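Local atomic coordinates of inositol monophosphatase family protein (PDB entry 5J16), a protein that probably hydrolyses myo-inositol monophosphates to inositol and phosphate, as a metal-dependent phosphatase of the inositol monophosphatase family. Residues A[88-93]-A[108-113]; A[52-57]-A[71-76]. All coordinates share one frame; numbering follows the deposited sequence.

Contact 1: A[88-93]-A[108-113]. With CA (calcium ion), chain F; CA (calcium ion), chain E; IPD (D-myo-inositol-1-phosphate), chain G.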
loop_
_atom_site.group_PDB
_atom_site.type_symbol
_atom_site.label_atom_id
_atom_site.label_comp_id
_atom_site.label_asym_id
_atom_site.label_seq_id
_atom_site.Cartn_x
_atom_site.Cartn_y
_atom_site.Cartn_z
ATOM N N TRP A 88 12.554 -21.427 -15.427
ATOM C CA TRP A 88 12.661 -20.116 -14.814
ATOM C C TRP A 88 11.401 -19.327 -15.164
ATOM O O TRP A 88 11.098 -19.104 -16.342
ATOM C CB TRP A 88 13.855 -19.333 -15.374
ATOM C CG TRP A 88 15.182 -19.919 -15.097
ATOM C CD1 TRP A 88 15.684 -21.081 -15.615
ATOM C CD2 TRP A 88 16.231 -19.366 -14.264
ATOM N NE1 TRP A 88 16.956 -21.297 -15.142
ATOM C CE2 TRP A 88 17.332 -20.277 -14.320
ATOM C CE3 TRP A 88 16.345 -18.208 -13.474
ATOM C CZ2 TRP A 88 18.532 -20.062 -13.638
ATOM C CZ3 TRP A 88 17.534 -18.017 -12.761
ATOM C CH2 TRP A 88 18.619 -18.941 -12.865
ATOM N N VAL A 89 10.684 -18.878 -14.151
ATOM C CA VAL A 89 9.423 -18.165 -14.393
ATOM C C VAL A 89 9.600 -16.751 -13.860
ATOM O O VAL A 89 9.664 -16.524 -12.675
ATOM C CB VAL A 89 8.143 -19.020 -14.034
ATOM C CG1 VAL A 89 8.421 -20.247 -13.179
ATOM C CG2 VAL A 89 6.987 -18.215 -13.536
ATOM N N VAL A 90 9.773 -15.822 -14.796
ATOM C CA VAL A 90 10.212 -14.490 -14.509
ATOM C C VAL A 90 9.211 -13.419 -14.902
ATOM O O VAL A 90 8.581 -13.452 -15.932
ATOM C CB VAL A 90 11.700 -14.183 -14.955
ATOM C CG1 VAL A 90 12.480 -15.416 -15.409
ATOM C CG2 VAL A 90 11.857 -12.992 -15.908
ATOM N N ASP A 91 9.074 -12.479 -13.985
ATOM C CA ASP A 91 8.407 -11.220 -14.204
ATOM C C ASP A 91 9.529 -10.238 -13.980
ATOM O O ASP A 91 10.028 -10.125 -12.871
ATOM C CB ASP A 91 7.274 -11.023 -13.184
ATOM C CG ASP A 91 6.327 -9.916 -13.565
ATOM O OD1 ASP A 91 6.687 -9.091 -14.418
ATOM O OD2 ASP A 91 5.220 -9.878 -12.966
ATOM N N PRO A 92 9.988 -9.588 -15.047
ATOM C CA PRO A 92 11.106 -8.636 -14.910
ATOM C C PRO A 92 10.763 -7.356 -14.146
ATOM O O PRO A 92 11.641 -6.820 -13.493
ATOM C CB PRO A 92 11.473 -8.327 -16.362
ATOM C CG PRO A 92 10.210 -8.576 -17.121
ATOM C CD PRO A 92 9.617 -9.791 -16.460
ATOM N N ILE A 93 9.529 -6.850 -14.247
ATOM C CA ILE A 93 9.054 -5.733 -13.389
ATOM C C ILE A 93 7.612 -6.046 -13.020
ATOM O O ILE A 93 6.722 -5.868 -13.845
ATOM C CB ILE A 93 9.096 -4.313 -14.066
ATOM C CG1 ILE A 93 10.535 -3.780 -14.194
ATOM C CG2 ILE A 93 8.314 -3.277 -13.256
ATOM C CD1 ILE A 93 11.182 -4.027 -15.536
ATOM N N ILE A 108 11.447 -7.407 -9.164
ATOM C CA ILE A 108 11.803 -8.493 -10.091
ATOM C C ILE A 108 11.393 -9.786 -9.390
ATOM O O ILE A 108 11.752 -9.969 -8.230
ATOM C CB ILE A 108 13.302 -8.549 -10.417
ATOM C CG1 ILE A 108 13.748 -7.217 -10.974
ATOM C CG2 ILE A 108 13.591 -9.636 -11.464
ATOM C CD1 ILE A 108 15.226 -7.109 -11.167
ATOM N N SER A 109 10.627 -10.653 -10.069
ATOM C CA SER A 109 10.229 -11.975 -9.512
ATOM C C SER A 109 10.808 -13.118 -10.348
ATOM O O SER A 109 10.692 -13.111 -11.585
ATOM C CB SER A 109 8.705 -12.110 -9.427
ATOM O OG SER A 109 8.321 -13.397 -8.906
ATOM N N ILE A 110 11.458 -14.064 -9.672
ATOM C CA ILE A 110 11.998 -15.282 -10.291
ATOM C C ILE A 110 11.729 -16.513 -9.445
ATOM O O ILE A 110 12.013 -16.552 -8.260
ATOM C CB ILE A 110 13.527 -15.228 -10.569
ATOM C CG1 ILE A 110 13.864 -14.065 -11.504
ATOM C CG2 ILE A 110 13.995 -16.540 -11.208
ATOM C CD1 ILE A 110 15.336 -13.895 -11.776
ATOM N N GLY A 111 11.179 -17.519 -10.103
ATOM C CA GLY A 111 10.909 -18.829 -9.518
ATOM C C GLY A 111 11.531 -19.868 -10.411
ATOM O O GLY A 111 11.303 -19.880 -11.657
ATOM N N ILE A 112 12.340 -20.708 -9.779
ATOM C CA ILE A 112 12.958 -21.859 -10.438
ATOM C C ILE A 112 12.308 -23.148 -9.976
ATOM O O ILE A 112 12.237 -23.438 -8.784
ATOM C CB ILE A 112 14.454 -21.921 -10.158
ATOM C CG1 ILE A 112 15.097 -20.632 -10.698
ATOM C CG2 ILE A 112 15.091 -23.161 -10.782
ATOM C CD1 ILE A 112 16.493 -20.402 -10.145
ATOM N N TYR A 113 11.789 -23.875 -10.948
ATOM C CA TYR A 113 11.204 -25.184 -10.763
ATOM C C TYR A 113 12.083 -26.151 -11.510
ATOM O O TYR A 113 12.694 -25.796 -12.531
ATOM C CB TYR A 113 9.806 -25.234 -11.352
ATOM C CG TYR A 113 8.754 -24.597 -10.486
ATOM C CD1 TYR A 113 7.666 -25.330 -10.059
ATOM C CD2 TYR A 113 8.834 -23.243 -10.103
ATOM C CE1 TYR A 113 6.698 -24.760 -9.280
ATOM C CE2 TYR A 113 7.866 -22.674 -9.300
ATOM C CZ TYR A 113 6.801 -23.456 -8.903
ATOM O OH TYR A 113 5.810 -22.945 -8.129
HETATM CA CA CA F . 5.708 -7.242 -15.658
HETATM CA CA CA E . 3.261 -8.849 -13.032
HETATM C C1 IPD G . 0.469 -6.695 -12.202
HETATM C C2 IPD G . 0.772 -6.454 -10.733
HETATM C C3 IPD G . -0.524 -5.859 -10.111
HETATM C C4 IPD G . -1.687 -6.848 -10.172
HETATM C C5 IPD G . -1.976 -7.284 -11.612
HETATM C C6 IPD G . -0.659 -7.770 -12.341
HETATM P P1 IPD G . 2.508 -6.059 -13.889
HETATM O O1 IPD G . 1.611 -7.095 -12.939
HETATM O O2 IPD G . 1.153 -7.694 -10.071
HETATM O O3 IPD G . -0.349 -5.442 -8.778
HETATM O O4 IPD G . -2.854 -6.205 -9.731
HETATM O O5 IPD G . -2.954 -8.331 -11.518
HETATM O O6 IPD G . -0.921 -7.959 -13.707
HETATM O O7 IPD G . 1.850 -5.621 -15.171
HETATM O O8 IPD G . 2.848 -4.775 -12.944
HETATM O O9 IPD G . 3.911 -6.886 -14.098
HETATM O O HOH W 1 7.967 -15.414 -10.680
HETATM O O HOH W 2 2.256 -9.766 -15.030
#
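Trp-88 meets Ile-112 and Ile-110 on one face of an antiparallel strand pair, which runs from this hydrophobic end to the metal site at the other. Ile-112 lies beside the indole, pointing the same way, and sets CD1 over the six-membered ring, 3.8 Å from its centroid and 14° off the normal, a CH-pi contact. With CG anti to its carbonyl carbon (chi1 -64°), the indole also brings CE3 to within 3.7 Å of Ile-110 CG2, while its NE1 is hydrogen-bonded to His-68. Val-89 forms a hydrogen-bonded pair with Gly-111: Val-89 N reaches Gly-111 O at 2.8 Å, in the carbonyl plane, and Gly-111 N returns the bond to Val-89 O. That carbonyl oxygen takes a second hydrogen bond from a water, which in turn accepts one from Ser-109 OG, so the serine hydroxyl is tied to the strand opposite. Val-90 points to the same face of the sheet as Trp-88, and its CB lies 4.1 Å from Ile-110 CG1. Asp-91 makes two bonds with Ser-109, its O accepting from Ser-109 N at 2.9 Å. Its carboxylate, with CG anti to the backbone N (chi1 -165°), bridges two calcium ions: OD1 binds one at 2.4 Å and OD2 the other at 2.2 Å. Beyond Pro-92, where the chain turns a corner, Ile-93 O binds the calcium held by OD1. Phosphate oxygen O9 of D-myo-inositol-1-phosphate binds both ions, and Asp-94 and Asp-216 join Asp-91 on the second. The aspartate backbone is thus fixed by a paired strand while its carboxylate bridges two cations that would be expected to neutralise and polarise the phosphate, in positions consistent with the catalytic metals of this family.

Contact 2: A[52-57]-A[71-76]. With CA (calcium ion), chain F.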
loop_
_atom_site.group_PDB
_atom_site.type_symbol
_atom_site.label_atom_id
_atom_site.label_comp_id
_atom_site.label_asym_id
_atom_site.label_seq_id
_atom_site.Cartn_x
_atom_site.Cartn_y
_atom_site.Cartn_z
ATOM N N ALA A 52 13.911 -4.902 -22.012
ATOM C CA ALA A 52 15.352 -4.874 -21.846
ATOM C C ALA A 52 15.768 -5.851 -20.770
ATOM O O ALA A 52 16.495 -6.808 -21.065
ATOM C CB ALA A 52 15.828 -3.473 -21.499
ATOM N N THR A 53 15.285 -5.611 -19.538
ATOM C CA THR A 53 15.489 -6.505 -18.385
ATOM C C THR A 53 15.105 -7.966 -18.637
ATOM O O THR A 53 15.849 -8.852 -18.257
ATOM C CB THR A 53 14.734 -6.017 -17.143
ATOM O OG1 THR A 53 15.057 -4.641 -16.894
ATOM C CG2 THR A 53 15.080 -6.844 -15.913
ATOM N N GLU A 54 13.986 -8.230 -19.287
ATOM C CA GLU A 54 13.617 -9.640 -19.571
ATOM C C GLU A 54 14.637 -10.314 -20.495
ATOM O O GLU A 54 15.048 -11.442 -20.228
ATOM C CB GLU A 54 12.193 -9.813 -20.157
ATOM C CG GLU A 54 11.802 -11.283 -20.155
ATOM C CD GLU A 54 10.317 -11.600 -20.183
ATOM O OE1 GLU A 54 9.491 -11.003 -19.423
ATOM O OE2 GLU A 54 9.990 -12.516 -20.975
ATOM N N ASP A 55 15.030 -9.612 -21.565
ATOM C CA ASP A 55 16.041 -10.095 -22.514
ATOM C C ASP A 55 17.394 -10.329 -21.851
ATOM O O ASP A 55 18.035 -11.358 -22.082
ATOM C CB ASP A 55 16.192 -9.121 -23.685
ATOM C CG ASP A 55 14.997 -9.155 -24.620
ATOM O OD1 ASP A 55 14.168 -10.101 -24.524
ATOM O OD2 ASP A 55 14.883 -8.231 -25.453
ATOM N N PHE A 56 17.819 -9.391 -21.017
ATOM C CA PHE A 56 19.003 -9.613 -20.217
ATOM C C PHE A 56 18.941 -10.935 -19.445
ATOM O O PHE A 56 19.872 -11.709 -19.510
ATOM C CB PHE A 56 19.228 -8.434 -19.259
ATOM C CG PHE A 56 20.338 -8.666 -18.266
ATOM C CD1 PHE A 56 21.672 -8.721 -18.695
ATOM C CD2 PHE A 56 20.064 -8.845 -16.929
ATOM C CE1 PHE A 56 22.706 -8.925 -17.787
ATOM C CE2 PHE A 56 21.076 -9.082 -16.024
ATOM C CZ PHE A 56 22.401 -9.100 -16.443
ATOM N N ILE A 57 17.853 -11.181 -18.711
ATOM C CA ILE A 57 17.700 -12.374 -17.846
ATOM C C ILE A 57 17.617 -13.659 -18.671
ATOM O O ILE A 57 18.293 -14.649 -18.353
ATOM C CB ILE A 57 16.459 -12.245 -16.894
ATOM C CG1 ILE A 57 16.707 -11.116 -15.874
ATOM C CG2 ILE A 57 16.174 -13.545 -16.139
ATOM C CD1 ILE A 57 15.472 -10.566 -15.189
ATOM N N LEU A 71 9.989 -19.104 -18.749
ATOM C CA LEU A 71 8.591 -18.668 -18.881
ATOM C C LEU A 71 8.516 -17.221 -18.450
ATOM O O LEU A 71 8.614 -16.938 -17.262
ATOM C CB LEU A 71 7.683 -19.529 -18.006
ATOM C CG LEU A 71 6.178 -19.263 -17.999
ATOM C CD1 LEU A 71 5.537 -19.236 -19.389
ATOM C CD2 LEU A 71 5.521 -20.336 -17.154
ATOM N N GLY A 72 8.362 -16.313 -19.413
ATOM C CA GLY A 72 8.351 -14.878 -19.150
ATOM C C GLY A 72 7.093 -14.186 -19.621
ATOM O O GLY A 72 6.437 -14.660 -20.552
ATOM N N GLU A 73 6.768 -13.042 -19.000
ATOM C CA GLU A 73 5.549 -12.312 -19.367
ATOM C C GLU A 73 5.684 -11.619 -20.700
ATOM O O GLU A 73 4.824 -11.788 -21.567
ATOM C CB GLU A 73 5.060 -11.372 -18.256
ATOM C CG GLU A 73 5.370 -9.880 -18.301
ATOM C CD GLU A 73 4.181 -9.069 -17.835
ATOM O OE1 GLU A 73 4.263 -8.499 -16.730
ATOM O OE2 GLU A 73 3.166 -9.040 -18.572
ATOM N N GLU A 74 6.790 -10.892 -20.881
ATOM C CA GLU A 74 7.069 -10.162 -22.136
ATOM C C GLU A 74 7.582 -11.093 -23.266
ATOM O O GLU A 74 8.387 -10.674 -24.107
ATOM C CB GLU A 74 8.012 -8.951 -21.892
ATOM C CG GLU A 74 7.325 -7.585 -21.907
ATOM C CD GLU A 74 6.458 -7.320 -20.686
ATOM O OE1 GLU A 74 6.945 -7.504 -19.550
ATOM O OE2 GLU A 74 5.292 -6.896 -20.859
ATOM N N GLY A 75 7.137 -12.358 -23.252
ATOM C CA GLY A 75 7.056 -13.175 -24.450
ATOM C C GLY A 75 8.138 -14.206 -24.602
ATOM O O GLY A 75 8.777 -14.291 -25.651
ATOM N N HIS A 76 8.361 -14.995 -23.557
ATOM C CA HIS A 76 9.254 -16.154 -23.633
ATOM C C HIS A 76 8.537 -17.353 -23.041
ATOM O O HIS A 76 7.969 -17.265 -21.963
ATOM C CB HIS A 76 10.556 -15.916 -22.866
ATOM C CG HIS A 76 11.478 -14.933 -23.514
ATOM N ND1 HIS A 76 11.545 -13.607 -23.131
ATOM C CD2 HIS A 76 12.392 -15.087 -24.498
ATOM C CE1 HIS A 76 12.450 -12.983 -23.861
ATOM N NE2 HIS A 76 12.979 -13.858 -24.697
HETATM CA CA CA F . 5.708 -7.242 -15.658
#
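The turn after strand 69-72, which supplies a glutamate to the calcium site, is joined to helix 48-64 through the carboxylate of Glu-54. This side chain leaves the helix with CG anti to the backbone N (chi1 -169°) and stays extended, so that both oxygens arrive among the turn residues. Glu-54 OE2 accepts a hydrogen bond from His-76 ND1, 2.9 Å away and almost straight at 175°; it uses its anti lone pair and lies in the plane of the imidazole, although the carboxylate is rotated 42° from that ring. Glu-54 OE1 accepts from Glu-74 N at 3.1 Å, on its syn side but out of the carboxylate plane. Gly-72 CA comes to 3.4 Å from Glu-54 OE2. Asp-55 OD1 approaches the imidazole edge at His-76 CE1, 3.4 Å away, its carboxylate nearly perpendicular to the ring. These two acidic groups would probably favour a protonated histidine. Glu-73, just before Glu-74, sends OE1 the other way to bind calcium at 2.2 Å, which places Glu-54 in the second shell, where its bond to the next peptide N-H would be expected to steady the backbone carrying the ligand. Within the fold, His-76 stacks on Phe-58 of helix 48-64, and Leu-71 lies in the sheet beside strand 86-91.

Contact 1 is buried core, joining neighbouring strands of the mixed sheet; contact 2 is only partly buried and ties a helix to the turn beyond an edge strand of that sheet within the chain, 69-72. The two meet where Leu-71 bonds through its backbone to Trp-88 and Val-90, and where Pro-92 packs on Glu-54. The first rests on reciprocal backbone bonds and an apolar face, the second on a single carboxylate dividing its oxygens between an imidazole and a peptide N-H. They converge on one calcium ion, to which segment 88-93 gives Asp-91 and Ile-93 O and segment 71-76 gives Glu-73.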